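Envelope glycoprotein (Thogoto virus, PDB 5XEA) probably attaches the virus to its host-cell receptor and later drives fusion of the virion with the host membrane. Local coordinates at residues 33-38 with 193-198; 89-94 with 118-123; 94-99 with 135-140. All coordinates share one frame; numbering follows the deposited sequence.

Interaction 1: 33-38 with 193-198; sequences YTTSAQ and DNFEIQ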
ATOM      1  N   TYR B  33     -17.824   1.704 -20.605  1.00 55.54           N
ATOM      2  CA  TYR B  33     -17.711   0.292 -20.953  1.00 50.71           C
ATOM      3  C   TYR B  33     -17.211  -0.469 -19.733  1.00 54.99           C
ATOM      4  O   TYR B  33     -16.128  -0.174 -19.220  1.00 53.64           O
ATOM      5  CB  TYR B  33     -16.754   0.092 -22.122  1.00 49.39           C
ATOM      6  CG  TYR B  33     -17.115   0.841 -23.375  1.00 60.65           C
ATOM      7  CD1 TYR B  33     -17.886   0.243 -24.369  1.00 66.50           C
ATOM      8  CD2 TYR B  33     -16.674   2.142 -23.580  1.00 58.66           C
ATOM      9  CE1 TYR B  33     -18.218   0.929 -25.534  1.00 73.06           C
ATOM     10  CE2 TYR B  33     -16.993   2.832 -24.735  1.00 66.31           C
ATOM     11  CZ  TYR B  33     -17.767   2.222 -25.710  1.00 69.96           C
ATOM     12  OH  TYR B  33     -18.084   2.912 -26.859  1.00 73.48           O
ATOM     13  N   THR B  34     -18.004  -1.429 -19.262  1.00 53.04           N
ATOM     14  CA  THR B  34     -17.638  -2.295 -18.151  1.00 58.19           C
ATOM     15  C   THR B  34     -17.862  -3.751 -18.553  1.00 62.19           C
ATOM     16  O   THR B  34     -18.324  -4.047 -19.656  1.00 59.19           O
ATOM     17  CB  THR B  34     -18.436  -1.965 -16.885  1.00 61.75           C
ATOM     18  OG1 THR B  34     -19.834  -2.140 -17.150  1.00 67.25           O
ATOM     19  CG2 THR B  34     -18.159  -0.540 -16.422  1.00 54.63           C
ATOM     20  N   THR B  35     -17.542  -4.663 -17.636  1.00 54.89           N
ATOM     21  CA  THR B  35     -17.603  -6.093 -17.897  1.00 59.48           C
ATOM     22  C   THR B  35     -18.567  -6.774 -16.933  1.00 62.68           C
ATOM     23  O   THR B  35     -18.807  -6.307 -15.813  1.00 58.57           O
ATOM     24  CB  THR B  35     -16.207  -6.765 -17.792  1.00 63.37           C
ATOM     25  OG1 THR B  35     -15.584  -6.416 -16.551  1.00 63.17           O
ATOM     26  CG2 THR B  35     -15.305  -6.337 -18.938  1.00 58.03           C
ATOM     27  N   SER B  36     -19.105  -7.907 -17.397  1.00 62.79           N
ATOM     28  CA  SER B  36     -19.997  -8.720 -16.575  1.00 79.29           C
ATOM     29  C   SER B  36     -19.301  -9.226 -15.315  1.00 85.44           C
ATOM     30  O   SER B  36     -19.888  -9.213 -14.226  1.00 94.96           O
ATOM     31  CB  SER B  36     -20.525  -9.899 -17.394  1.00 77.92           C
ATOM     32  OG  SER B  36     -20.291  -9.715 -18.786  1.00 74.43           O
ATOM     33  N   ALA B  37     -18.058  -9.685 -15.439  1.00 79.25           N
ATOM     34  CA  ALA B  37     -17.298 -10.216 -14.315  1.00 61.93           C
ATOM     35  C   ALA B  37     -15.995  -9.443 -14.143  1.00 55.81           C
ATOM     36  O   ALA B  37     -15.589  -8.654 -15.000  1.00 58.21           O
ATOM     37  CB  ALA B  37     -17.018 -11.710 -14.502  1.00 60.64           C
ATOM     38  N   GLN B  38     -15.336  -9.664 -13.007  1.00 52.98           N
ATOM     39  CA  GLN B  38     -14.096  -8.966 -12.680  1.00 56.22           C
ATOM     40  C   GLN B  38     -12.858  -9.871 -12.732  1.00 57.92           C
ATOM     41  O   GLN B  38     -11.806  -9.496 -12.197  1.00 54.36           O
ATOM     42  CB  GLN B  38     -14.216  -8.311 -11.304  1.00 71.16           C
ATOM     43  CG  GLN B  38     -15.457  -7.441 -11.151  1.00 89.78           C
ATOM     44  CD  GLN B  38     -15.133  -6.019 -10.728  1.00 97.67           C
ATOM     45  OE1 GLN B  38     -15.182  -5.091 -11.538  1.00104.36           O
ATOM     46  NE2 GLN B  38     -14.803  -5.842  -9.453  1.00 92.16           N
ATOM     47  N   ASP B 193     -11.876 -15.180 -21.391  1.00 45.82           N
ATOM     48  CA  ASP B 193     -12.838 -14.218 -20.842  1.00 56.34           C
ATOM     49  C   ASP B 193     -14.241 -14.806 -20.932  1.00 55.09           C
ATOM     50  O   ASP B 193     -14.778 -14.976 -22.030  1.00 56.85           O
ATOM     51  CB  ASP B 193     -12.774 -12.884 -21.581  1.00 50.49           C
ATOM     52  CG  ASP B 193     -11.411 -12.257 -21.511  1.00 59.47           C
ATOM     53  OD1 ASP B 193     -10.714 -12.502 -20.503  1.00 67.91           O
ATOM     54  OD2 ASP B 193     -11.035 -11.528 -22.451  1.00 62.20           O
ATOM     55  N   ASN B 194     -14.819 -15.131 -19.785  1.00 50.23           N
ATOM     56  CA  ASN B 194     -16.209 -15.581 -19.707  1.00 58.66           C
ATOM     57  C   ASN B 194     -17.110 -14.419 -19.274  1.00 59.34           C
ATOM     58  O   ASN B 194     -17.803 -14.456 -18.254  1.00 61.75           O
ATOM     59  CB  ASN B 194     -16.320 -16.774 -18.763  1.00 54.70           C
ATOM     60  CG  ASN B 194     -15.500 -17.972 -19.235  1.00 71.94           C
ATOM     61  OD1 ASN B 194     -15.534 -18.347 -20.410  1.00 69.14           O
ATOM     62  ND2 ASN B 194     -14.751 -18.573 -18.314  1.00 81.00           N
ATOM     63  N   PHE B 195     -17.059 -13.358 -20.071  1.00 56.26           N
ATOM     64  CA  PHE B 195     -17.819 -12.142 -19.820  1.00 57.21           C
ATOM     65  C   PHE B 195     -17.886 -11.358 -21.120  1.00 59.63           C
ATOM     66  O   PHE B 195     -17.160 -11.639 -22.077  1.00 61.20           O
ATOM     67  CB  PHE B 195     -17.203 -11.289 -18.696  1.00 57.05           C
ATOM     68  CG  PHE B 195     -15.753 -10.883 -18.935  1.00 61.64           C
ATOM     69  CD1 PHE B 195     -15.431  -9.855 -19.816  1.00 54.40           C
ATOM     70  CD2 PHE B 195     -14.719 -11.512 -18.240  1.00 55.51           C
ATOM     71  CE1 PHE B 195     -14.108  -9.482 -20.025  1.00 55.97           C
ATOM     72  CE2 PHE B 195     -13.394 -11.146 -18.440  1.00 52.17           C
ATOM     73  CZ  PHE B 195     -13.086 -10.132 -19.334  1.00 48.47           C
ATOM     74  N   GLU B 196     -18.750 -10.353 -21.134  1.00 56.57           N
ATOM     75  CA  GLU B 196     -18.865  -9.454 -22.269  1.00 67.96           C
ATOM     76  C   GLU B 196     -18.641  -8.018 -21.824  1.00 59.46           C
ATOM     77  O   GLU B 196     -18.900  -7.657 -20.671  1.00 53.93           O
ATOM     78  CB  GLU B 196     -20.227  -9.589 -22.947  1.00 78.75           C
ATOM     79  CG  GLU B 196     -20.384 -10.884 -23.719  1.00 92.45           C
ATOM     80  CD  GLU B 196     -21.789 -11.437 -23.634  1.00109.72           C
ATOM     81  OE1 GLU B 196     -22.374 -11.399 -22.531  1.00117.86           O
ATOM     82  OE2 GLU B 196     -22.309 -11.903 -24.671  1.00113.92           O
ATOM     83  N   ILE B 197     -18.125  -7.212 -22.743  1.00 57.09           N
ATOM     84  CA  ILE B 197     -17.981  -5.784 -22.508  1.00 49.61           C
ATOM     85  C   ILE B 197     -19.316  -5.127 -22.837  1.00 59.63           C
ATOM     86  O   ILE B 197     -19.849  -5.303 -23.938  1.00 65.89           O
ATOM     87  CB  ILE B 197     -16.836  -5.192 -23.344  1.00 60.06           C
ATOM     88  CG1 ILE B 197     -15.489  -5.693 -22.811  1.00 66.62           C
ATOM     89  CG2 ILE B 197     -16.892  -3.679 -23.328  1.00 70.50           C
ATOM     90  CD1 ILE B 197     -14.303  -5.240 -23.629  1.00 70.90           C
ATOM     91  N   GLN B 198     -19.862  -4.387 -21.875  1.00 63.44           N
ATOM     92  CA  GLN B 198     -21.172  -3.761 -21.975  1.00 58.86           C
ATOM     93  C   GLN B 198     -21.012  -2.254 -22.081  1.00 65.34           C
ATOM     94  O   GLN B 198     -20.212  -1.655 -21.355  1.00 60.32           O
ATOM     95  CB  GLN B 198     -22.023  -4.117 -20.755  1.00 63.29           C
ATOM     96  CG  GLN B 198     -21.882  -5.570 -20.359  1.00 75.42           C
ATOM     97  CD  GLN B 198     -22.684  -5.937 -19.134  1.00 82.99           C
ATOM     98  OE1 GLN B 198     -22.401  -5.476 -18.029  1.00 85.68           O
ATOM     99  NE2 GLN B 198     -23.690  -6.781 -19.323  1.00 83.63           N
TER
HETATM  100  O   HOH W   1     -21.242  -4.255 -16.131  1.00 71.56           O

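Interaction 2: 89-94 with 118-123; sequences CSYGDI and PRKELV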
ATOM      1  N   CYS B  89      -3.402 -33.691 -15.612  1.00 45.51           N
ATOM      2  CA  CYS B  89      -2.379 -33.542 -16.633  1.00 46.25           C
ATOM      3  C   CYS B  89      -1.979 -34.917 -17.156  1.00 51.54           C
ATOM      4  O   CYS B  89      -2.207 -35.946 -16.514  1.00 55.87           O
ATOM      5  CB  CYS B  89      -1.148 -32.785 -16.088  1.00 43.05           C
ATOM      6  SG  CYS B  89      -0.203 -33.560 -14.692  1.00 79.48           S
ATOM      7  N   SER B  90      -1.370 -34.929 -18.332  1.00 47.46           N
ATOM      8  CA  SER B  90      -0.901 -36.167 -18.931  1.00 44.82           C
ATOM      9  C   SER B  90       0.623 -36.192 -18.992  1.00 44.67           C
ATOM     10  O   SER B  90       1.290 -35.158 -18.917  1.00 46.12           O
ATOM     11  CB  SER B  90      -1.483 -36.358 -20.335  1.00 44.63           C
ATOM     12  OG  SER B  90      -1.038 -35.340 -21.206  1.00 51.33           O
ATOM     13  N   TYR B  91       1.167 -37.395 -19.164  1.00 48.98           N
ATOM     14  CA  TYR B  91       2.607 -37.569 -19.254  1.00 45.73           C
ATOM     15  C   TYR B  91       2.898 -38.899 -19.952  1.00 43.58           C
ATOM     16  O   TYR B  91       1.999 -39.717 -20.174  1.00 42.91           O
ATOM     17  CB  TYR B  91       3.247 -37.481 -17.867  1.00 41.30           C
ATOM     18  CG  TYR B  91       2.745 -38.495 -16.854  1.00 44.66           C
ATOM     19  CD1 TYR B  91       3.373 -39.733 -16.717  1.00 44.65           C
ATOM     20  CD2 TYR B  91       1.660 -38.213 -16.015  1.00 53.49           C
ATOM     21  CE1 TYR B  91       2.935 -40.665 -15.784  1.00 45.71           C
ATOM     22  CE2 TYR B  91       1.213 -39.149 -15.071  1.00 49.31           C
ATOM     23  CZ  TYR B  91       1.861 -40.374 -14.963  1.00 56.68           C
ATOM     24  OH  TYR B  91       1.450 -41.325 -14.048  1.00 57.59           O
ATOM     25  N   GLY B  92       4.178 -39.101 -20.300  1.00 38.01           N
ATOM     26  CA  GLY B  92       4.587 -40.256 -21.080  1.00 41.81           C
ATOM     27  C   GLY B  92       4.936 -41.459 -20.224  1.00 46.99           C
ATOM     28  O   GLY B  92       4.773 -41.467 -19.005  1.00 45.70           O
ATOM     29  N   ASP B  93       5.418 -42.509 -20.895  1.00 37.79           N
ATOM     30  CA  ASP B  93       5.879 -43.694 -20.184  1.00 43.44           C
ATOM     31  C   ASP B  93       7.138 -43.382 -19.388  1.00 43.73           C
ATOM     32  O   ASP B  93       7.974 -42.577 -19.799  1.00 41.84           O
ATOM     33  CB  ASP B  93       6.161 -44.841 -21.162  1.00 51.32           C
ATOM     34  CG  ASP B  93       4.893 -45.375 -21.818  1.00 63.94           C
ATOM     35  OD1 ASP B  93       3.864 -45.499 -21.114  1.00 63.90           O
ATOM     36  OD2 ASP B  93       4.927 -45.663 -23.037  1.00 68.72           O
ATOM     37  N   ILE B  94       7.272 -44.035 -18.236  1.00 45.37           N
ATOM     38  CA  ILE B  94       8.444 -43.871 -17.391  1.00 42.61           C
ATOM     39  C   ILE B  94       9.293 -45.133 -17.489  1.00 42.06           C
ATOM     40  O   ILE B  94       8.789 -46.236 -17.728  1.00 46.13           O
ATOM     41  CB  ILE B  94       8.089 -43.549 -15.920  1.00 46.21           C
ATOM     42  CG1 ILE B  94       8.058 -44.805 -15.060  1.00 56.50           C
ATOM     43  CG2 ILE B  94       6.757 -42.722 -15.810  1.00 43.75           C
ATOM     44  CD1 ILE B  94       8.897 -44.681 -13.804  1.00 62.55           C
ATOM     45  N   PRO B 118      -3.773 -36.046 -11.288  1.00 53.82           N
ATOM     46  CA  PRO B 118      -4.010 -34.633 -10.943  1.00 49.63           C
ATOM     47  C   PRO B 118      -2.735 -33.813 -11.001  1.00 57.09           C
ATOM     48  O   PRO B 118      -2.776 -32.626 -11.350  1.00 50.34           O
ATOM     49  CB  PRO B 118      -4.568 -34.695  -9.512  1.00 59.56           C
ATOM     50  CG  PRO B 118      -4.727 -36.173  -9.184  1.00 55.97           C
ATOM     51  CD  PRO B 118      -3.873 -36.932 -10.110  1.00 50.26           C
ATOM     52  N   ARG B 119      -1.603 -34.429 -10.665  1.00 45.46           N
ATOM     53  CA  ARG B 119      -0.282 -33.821 -10.676  1.00 40.80           C
ATOM     54  C   ARG B 119       0.746 -34.947 -10.683  1.00 45.05           C
ATOM     55  O   ARG B 119       0.469 -36.070 -10.257  1.00 45.86           O
ATOM     56  CB  ARG B 119      -0.062 -32.906  -9.471  1.00 45.28           C
ATOM     57  CG  ARG B 119      -0.163 -33.598  -8.117  1.00 57.78           C
ATOM     58  CD  ARG B 119      -0.365 -32.576  -7.009  1.00 72.49           C
ATOM     59  NE  ARG B 119      -1.480 -31.669  -7.294  1.00 79.94           N
ATOM     60  CZ  ARG B 119      -2.762 -31.987  -7.127  1.00 91.03           C
ATOM     61  NH1 ARG B 119      -3.086 -33.199  -6.688  1.00 93.90           N
ATOM     62  NH2 ARG B 119      -3.720 -31.104  -7.400  1.00 87.23           N
ATOM     63  N   LYS B 120       1.947 -34.624 -11.147  1.00 45.37           N
ATOM     64  CA  LYS B 120       3.009 -35.621 -11.220  1.00 40.98           C
ATOM     65  C   LYS B 120       4.350 -34.923 -11.072  1.00 37.64           C
ATOM     66  O   LYS B 120       4.609 -33.929 -11.750  1.00 35.75           O
ATOM     67  CB  LYS B 120       2.928 -36.382 -12.547  1.00 45.86           C
ATOM     68  CG  LYS B 120       4.107 -37.267 -12.893  1.00 50.81           C
ATOM     69  CD  LYS B 120       3.917 -38.671 -12.373  1.00 48.55           C
ATOM     70  CE  LYS B 120       5.000 -39.614 -12.891  1.00 52.22           C
ATOM     71  NZ  LYS B 120       6.358 -39.160 -12.479  1.00 47.38           N
ATOM     72  N   GLU B 121       5.200 -35.439 -10.191  1.00 36.48           N
ATOM     73  CA  GLU B 121       6.566 -34.952 -10.055  1.00 38.66           C
ATOM     74  C   GLU B 121       7.542 -36.041 -10.498  1.00 38.28           C
ATOM     75  O   GLU B 121       7.290 -37.236 -10.311  1.00 34.25           O
ATOM     76  CB  GLU B 121       6.870 -34.528  -8.617  1.00 37.29           C
ATOM     77  CG  GLU B 121       8.213 -33.803  -8.466  1.00 41.40           C
ATOM     78  CD  GLU B 121       8.327 -32.563  -9.374  1.00 47.30           C
ATOM     79  OE1 GLU B 121       8.975 -32.661 -10.435  1.00 39.12           O
ATOM     80  OE2 GLU B 121       7.771 -31.490  -9.033  1.00 46.92           O
ATOM     81  N   LEU B 122       8.644 -35.624 -11.103  1.00 38.05           N
ATOM     82  CA  LEU B 122       9.614 -36.566 -11.639  1.00 42.14           C
ATOM     83  C   LEU B 122      10.661 -36.883 -10.581  1.00 37.75           C
ATOM     84  O   LEU B 122      10.809 -36.166  -9.600  1.00 34.11           O
ATOM     85  CB  LEU B 122      10.279 -36.012 -12.906  1.00 39.09           C
ATOM     86  CG  LEU B 122      11.101 -34.718 -12.902  1.00 34.09           C
ATOM     87  CD1 LEU B 122      12.511 -34.870 -12.346  1.00 35.75           C
ATOM     88  CD2 LEU B 122      11.156 -34.187 -14.342  1.00 35.56           C
ATOM     89  N   VAL B 123      11.361 -37.994 -10.781  1.00 32.49           N
ATOM     90  CA  VAL B 123      12.525 -38.384  -9.997  1.00 36.84           C
ATOM     91  C   VAL B 123      13.726 -38.236 -10.913  1.00 36.93           C
ATOM     92  O   VAL B 123      13.673 -38.653 -12.072  1.00 37.82           O
ATOM     93  CB  VAL B 123      12.415 -39.833  -9.485  1.00 45.09           C
ATOM     94  CG1 VAL B 123      13.626 -40.195  -8.623  1.00 41.42           C
ATOM     95  CG2 VAL B 123      11.139 -40.033  -8.688  1.00 45.32           C
TER

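Interaction 3: 94-99 with 135-140; sequences ICHDCW and MCNIDW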
ATOM      1  N   ILE B  94       7.272 -44.035 -18.236  1.00 45.37           N
ATOM      2  CA  ILE B  94       8.444 -43.871 -17.391  1.00 42.61           C
ATOM      3  C   ILE B  94       9.293 -45.133 -17.489  1.00 42.06           C
ATOM      4  O   ILE B  94       8.789 -46.236 -17.728  1.00 46.13           O
ATOM      5  CB  ILE B  94       8.089 -43.549 -15.920  1.00 46.21           C
ATOM      6  CG1 ILE B  94       8.058 -44.805 -15.060  1.00 56.50           C
ATOM      7  CG2 ILE B  94       6.757 -42.722 -15.810  1.00 43.75           C
ATOM      8  CD1 ILE B  94       8.897 -44.681 -13.804  1.00 62.55           C
ATOM      9  N   CYS B  95      10.599 -44.958 -17.328  1.00 42.14           N
ATOM     10  CA  CYS B  95      11.568 -46.041 -17.449  1.00 45.66           C
ATOM     11  C   CYS B  95      12.478 -45.960 -16.248  1.00 45.08           C
ATOM     12  O   CYS B  95      13.153 -44.943 -16.050  1.00 42.59           O
ATOM     13  CB  CYS B  95      12.398 -45.931 -18.734  1.00 47.18           C
ATOM     14  SG  CYS B  95      11.562 -46.431 -20.227  1.00 79.68           S
ATOM     15  N   HIS B  96      12.495 -47.014 -15.450  1.00 42.66           N
ATOM     16  CA  HIS B  96      13.411 -47.128 -14.330  1.00 40.36           C
ATOM     17  C   HIS B  96      14.506 -48.130 -14.689  1.00 42.75           C
ATOM     18  O   HIS B  96      14.243 -49.337 -14.768  1.00 42.16           O
ATOM     19  CB  HIS B  96      12.668 -47.567 -13.075  1.00 42.93           C
ATOM     20  CG  HIS B  96      13.494 -47.475 -11.833  1.00 45.18           C
ATOM     21  ND1 HIS B  96      14.266 -48.518 -11.376  1.00 54.02           N
ATOM     22  CD2 HIS B  96      13.666 -46.464 -10.950  1.00 46.85           C
ATOM     23  CE1 HIS B  96      14.883 -48.155 -10.264  1.00 59.13           C
ATOM     24  NE2 HIS B  96      14.533 -46.912  -9.984  1.00 59.45           N
ATOM     25  N   ASP B  97      15.729 -47.632 -14.887  1.00 39.15           N
ATOM     26  CA  ASP B  97      16.911 -48.477 -15.065  1.00 46.28           C
ATOM     27  C   ASP B  97      16.667 -49.529 -16.152  1.00 47.52           C
ATOM     28  O   ASP B  97      16.937 -50.714 -15.979  1.00 46.02           O
ATOM     29  CB  ASP B  97      17.325 -49.127 -13.740  1.00 46.38           C
ATOM     30  CG  ASP B  97      18.068 -48.160 -12.795  1.00 49.15           C
ATOM     31  OD1 ASP B  97      18.099 -46.946 -13.074  1.00 45.27           O
ATOM     32  OD2 ASP B  97      18.626 -48.608 -11.757  1.00 44.97           O
ATOM     33  N   CYS B  98      16.116 -49.080 -17.279  1.00 39.12           N
ATOM     34  CA  CYS B  98      15.863 -49.952 -18.422  1.00 39.22           C
ATOM     35  C   CYS B  98      17.156 -50.102 -19.213  1.00 44.85           C
ATOM     36  O   CYS B  98      17.598 -49.158 -19.877  1.00 48.34           O
ATOM     37  CB  CYS B  98      14.759 -49.381 -19.302  1.00 44.86           C
ATOM     38  SG  CYS B  98      13.138 -49.232 -18.495  1.00 54.94           S
ATOM     39  N   TRP B  99      17.760 -51.278 -19.147  1.00 43.11           N
ATOM     40  CA  TRP B  99      19.059 -51.513 -19.758  1.00 38.33           C
ATOM     41  C   TRP B  99      18.934 -52.488 -20.917  1.00 39.07           C
ATOM     42  O   TRP B  99      17.900 -53.137 -21.112  1.00 40.63           O
ATOM     43  CB  TRP B  99      20.073 -52.022 -18.730  1.00 37.43           C
ATOM     44  CG  TRP B  99      19.700 -53.287 -18.042  1.00 45.17           C
ATOM     45  CD1 TRP B  99      19.006 -53.413 -16.878  1.00 51.20           C
ATOM     46  CD2 TRP B  99      20.020 -54.624 -18.466  1.00 46.43           C
ATOM     47  NE1 TRP B  99      18.871 -54.745 -16.550  1.00 45.13           N
ATOM     48  CE2 TRP B  99      19.476 -55.506 -17.514  1.00 47.70           C
ATOM     49  CE3 TRP B  99      20.703 -55.154 -19.566  1.00 52.83           C
ATOM     50  CZ2 TRP B  99      19.607 -56.901 -17.617  1.00 51.20           C
ATOM     51  CZ3 TRP B  99      20.830 -56.539 -19.675  1.00 59.94           C
ATOM     52  CH2 TRP B  99      20.283 -57.396 -18.704  1.00 55.97           C
ATOM     53  N   MET B 135      21.850 -47.825 -20.451  1.00 37.57           N
ATOM     54  CA  MET B 135      20.803 -47.778 -19.447  1.00 32.94           C
ATOM     55  C   MET B 135      20.000 -46.496 -19.620  1.00 37.55           C
ATOM     56  O   MET B 135      20.560 -45.430 -19.878  1.00 34.08           O
ATOM     57  CB  MET B 135      21.382 -47.901 -18.035  1.00 39.49           C
ATOM     58  CG  MET B 135      20.298 -48.158 -16.980  1.00 39.76           C
ATOM     59  SD  MET B 135      20.950 -48.628 -15.381  1.00 46.86           S
ATOM     60  CE  MET B 135      21.298 -50.361 -15.686  1.00 38.24           C
ATOM     61  N   CYS B 136      18.682 -46.631 -19.513  1.00 34.80           N
ATOM     62  CA  CYS B 136      17.718 -45.593 -19.839  1.00 41.62           C
ATOM     63  C   CYS B 136      16.885 -45.289 -18.599  1.00 35.77           C
ATOM     64  O   CYS B 136      16.366 -46.202 -17.948  1.00 37.92           O
ATOM     65  CB  CYS B 136      16.820 -46.039 -21.006  1.00 41.82           C
ATOM     66  SG  CYS B 136      15.414 -44.964 -21.418  1.00 51.32           S
ATOM     67  N   ASN B 137      16.790 -44.013 -18.253  1.00 37.87           N
ATOM     68  CA  ASN B 137      15.851 -43.582 -17.222  1.00 38.90           C
ATOM     69  C   ASN B 137      15.017 -42.455 -17.793  1.00 34.90           C
ATOM     70  O   ASN B 137      15.566 -41.479 -18.321  1.00 36.73           O
ATOM     71  CB  ASN B 137      16.570 -43.135 -15.942  1.00 37.78           C
ATOM     72  CG  ASN B 137      16.838 -44.287 -14.991  1.00 45.81           C
ATOM     73  OD1 ASN B 137      15.925 -44.775 -14.322  1.00 40.63           O
ATOM     74  ND2 ASN B 137      18.096 -44.728 -14.924  1.00 42.03           N
ATOM     75  N   ILE B 138      13.695 -42.604 -17.719  1.00 37.45           N
ATOM     76  CA  ILE B 138      12.764 -41.553 -18.097  1.00 36.38           C
ATOM     77  C   ILE B 138      11.751 -41.356 -16.976  1.00 35.26           C
ATOM     78  O   ILE B 138      11.166 -42.328 -16.482  1.00 37.18           O
ATOM     79  CB  ILE B 138      12.017 -41.879 -19.402  1.00 38.98           C
ATOM     80  CG1 ILE B 138      12.981 -42.258 -20.523  1.00 39.77           C
ATOM     81  CG2 ILE B 138      11.095 -40.705 -19.810  1.00 33.56           C
ATOM     82  CD1 ILE B 138      12.253 -42.571 -21.803  1.00 47.90           C
ATOM     83  N   ASP B 139      11.501 -40.091 -16.613  1.00 37.36           N
ATOM     84  CA  ASP B 139      10.391 -39.774 -15.718  1.00 34.13           C
ATOM     85  C   ASP B 139       9.806 -38.432 -16.129  1.00 35.83           C
ATOM     86  O   ASP B 139      10.398 -37.671 -16.904  1.00 35.09           O
ATOM     87  CB  ASP B 139      10.820 -39.785 -14.240  1.00 37.70           C
ATOM     88  CG  ASP B 139       9.633 -39.953 -13.278  1.00 47.78           C
ATOM     89  OD1 ASP B 139       8.477 -40.124 -13.755  1.00 39.96           O
ATOM     90  OD2 ASP B 139       9.862 -39.895 -12.048  1.00 42.72           O
ATOM     91  N   TRP B 140       8.608 -38.158 -15.626  1.00 32.90           N
ATOM     92  CA  TRP B 140       7.830 -37.022 -16.096  1.00 32.82           C
ATOM     93  C   TRP B 140       7.370 -36.176 -14.924  1.00 33.79           C
ATOM     94  O   TRP B 140       7.171 -36.679 -13.818  1.00 36.28           O
ATOM     95  CB  TRP B 140       6.597 -37.488 -16.907  1.00 33.77           C
ATOM     96  CG  TRP B 140       6.968 -38.137 -18.193  1.00 34.13           C
ATOM     97  CD1 TRP B 140       7.401 -39.427 -18.370  1.00 34.51           C
ATOM     98  CD2 TRP B 140       6.996 -37.522 -19.483  1.00 39.94           C
ATOM     99  NE1 TRP B 140       7.670 -39.655 -19.695  1.00 36.44           N
ATOM    100  CE2 TRP B 140       7.451 -38.502 -20.401  1.00 39.60           C
ATOM    101  CE3 TRP B 140       6.674 -36.239 -19.960  1.00 33.95           C
ATOM    102  CZ2 TRP B 140       7.588 -38.242 -21.766  1.00 36.93           C
ATOM    103  CZ3 TRP B 140       6.814 -35.975 -21.307  1.00 34.22           C
ATOM    104  CH2 TRP B 140       7.264 -36.983 -22.203  1.00 36.05           C
TER

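Interaction 1: 33-38 with 193-198
Gln198 faces Thr34 in an antiparallel hydrogen-bonded pair, and its side chain rises on the same face of the sheet as that of Thr34. Its CB and CG both lie against Thr34 O, CG at 3.9 Å. With CD anti to CA (chi2 178°) the chain stays extended, and at its tip OE1 accepts a hydrogen bond from a water 2.5 Å away. That water also donates to Thr35 O and accepts from Thr34 OG1 at 2.7 Å, tying the amide of one strand to hydroxyl and carbonyl of the other. Underneath, Gln198 N reaches Thr34 O at 2.7 Å in an almost straight bond (175°), answered by Thr34 N to Gln198 O. These are adjacent strands, 24-35 and 197-209, of a six-stranded antiparallel sheet in this glycoprotein of the baculovirus gp64 family, caught where the first ends and the second begins. Past the last bridge a side chain replaces backbone: Ser36 OG, nearly eclipsing its own N (chi1 -15°), accepts from Glu196 N at 2.9 Å, while Ser36 N donates to Glu196 O. On the other face, Thr35 CG2 sits 3.5 Å from Phe195 CE1 and also touches Ile197 CG1. The Phe195 ring carries Asp193 CB over one face and meets Phe151, their planes nearly parallel. Thr35 OG1 turns to its own segment and donates to Ala37 O at 2.7 Å.

Interaction 2: 89-94 with 118-123
Lys120 lays its aliphatic chain over one face of the Tyr91 ring, the two side chains crossing at about a right angle. The main attraction is CH-pi: CD stands 4.0 Å from the centroid of the Tyr91 ring, displaced toward the rim on the side of CZ and CE2, and Lys120 CE follows at 3.7 Å from Tyr91 CE1. CG lies over the CD2-CE2 side, so CG, CD and CE track across the phenol, while CB stays beyond its rim. The bend at chi2 (90°) swings CD over the ring; the further bend at chi4 (60°) places NZ. As a cation-pi partner NZ is distant, 5.3 Å from the Tyr91 centroid, and adds at most a weak attraction.

The polar bonds of the lysine point elsewhere. NZ donates to Glu121 O at 3.0 Å, coming from well above the carbonyl plane, and it also holds a salt bridge to Asp139 OD1 and a hydrogen bond to Trp140 O. This grip pins the tip of the chain, and an amine held so close to the Asp139 carboxylate would be expected to stay in its charged form.

Van der Waals contact completes the approach: Cys89 SG lies 4.0 Å from Arg119 CA, at the point where the 118-123 loop passes the strand. The same sulfur forms the disulfide to Cys142. The arrangement is that of a short two-stranded antiparallel sheet, 89-91 with 115-117, whose outgoing loop packs back on the first strand while disulfide and lysine fasten both to the long strand 133-156.

Interaction 3: 94-99 with 135-140
Ile94 CG2 meets the edge of the Trp140 indole, near the ring plane, 4.2 Å from CD1; the ring of Tyr73 meets the same indole, and Trp140 NE1 donates to Asp93 O. The second pair of flat groups is the Asn137 amide and the Asp97 carboxylate, turned 72° apart. Asn137 ND2 donates in the amide plane to Asp97 OD1 at 2.9 Å, nearly along the C-O axis, whereas Asp97 N comes to Asn137 OD1 at 2.9 Å from above that plane. One amide thus grips both backbone and side chain of Asp97, whose OD2 is taken by Arg125 and Trp129. The grip sits at a beta bulge: between the antiparallel pairs Cys95-Ile138 and Cys98-Cys136, strand 95-99 carries one residue more than strand 133-156. Asp97, with its left-handed backbone (phi 52°), lies within it. Regular pairing flanks the bulge, with Cys95 N to Ile138 O at 2.8 Å and Cys136 N to Cys98 O at 2.8 Å. These four side chains share one face, where Cys136 SG, disulfide-bonded to Cys106, reaches Cys95 CB. On the other face Met135 SD passes 3.9 Å from Asp97 CG, and the chain ends with Met135 CE against Trp99 CB at 3.7 Å.

In the fold
From the N terminus, strand 24-35 is the first to enter a contact, but its partner, strand 197-209, comes long after, so interaction 1 closes a loop that contains both others. Within it interaction 2 joins 89-94 to 118-123, and interaction 3 joins 94-99 to 135-140. Their segments alternate along the chain, so these closures cross, and they share Ile94. They also touch, through a probable hydrogen bond from Val123 N to Asp139 OD2 (2.7 Å). Together they join the small 89-91/115-117 sheet and its loop to strand 133-156 of the eight-stranded sheet. Interaction 1 joins neighbouring strands of the six-stranded sheet, its centre about 36 Å and 49 Å from those of interactions 2 and 3.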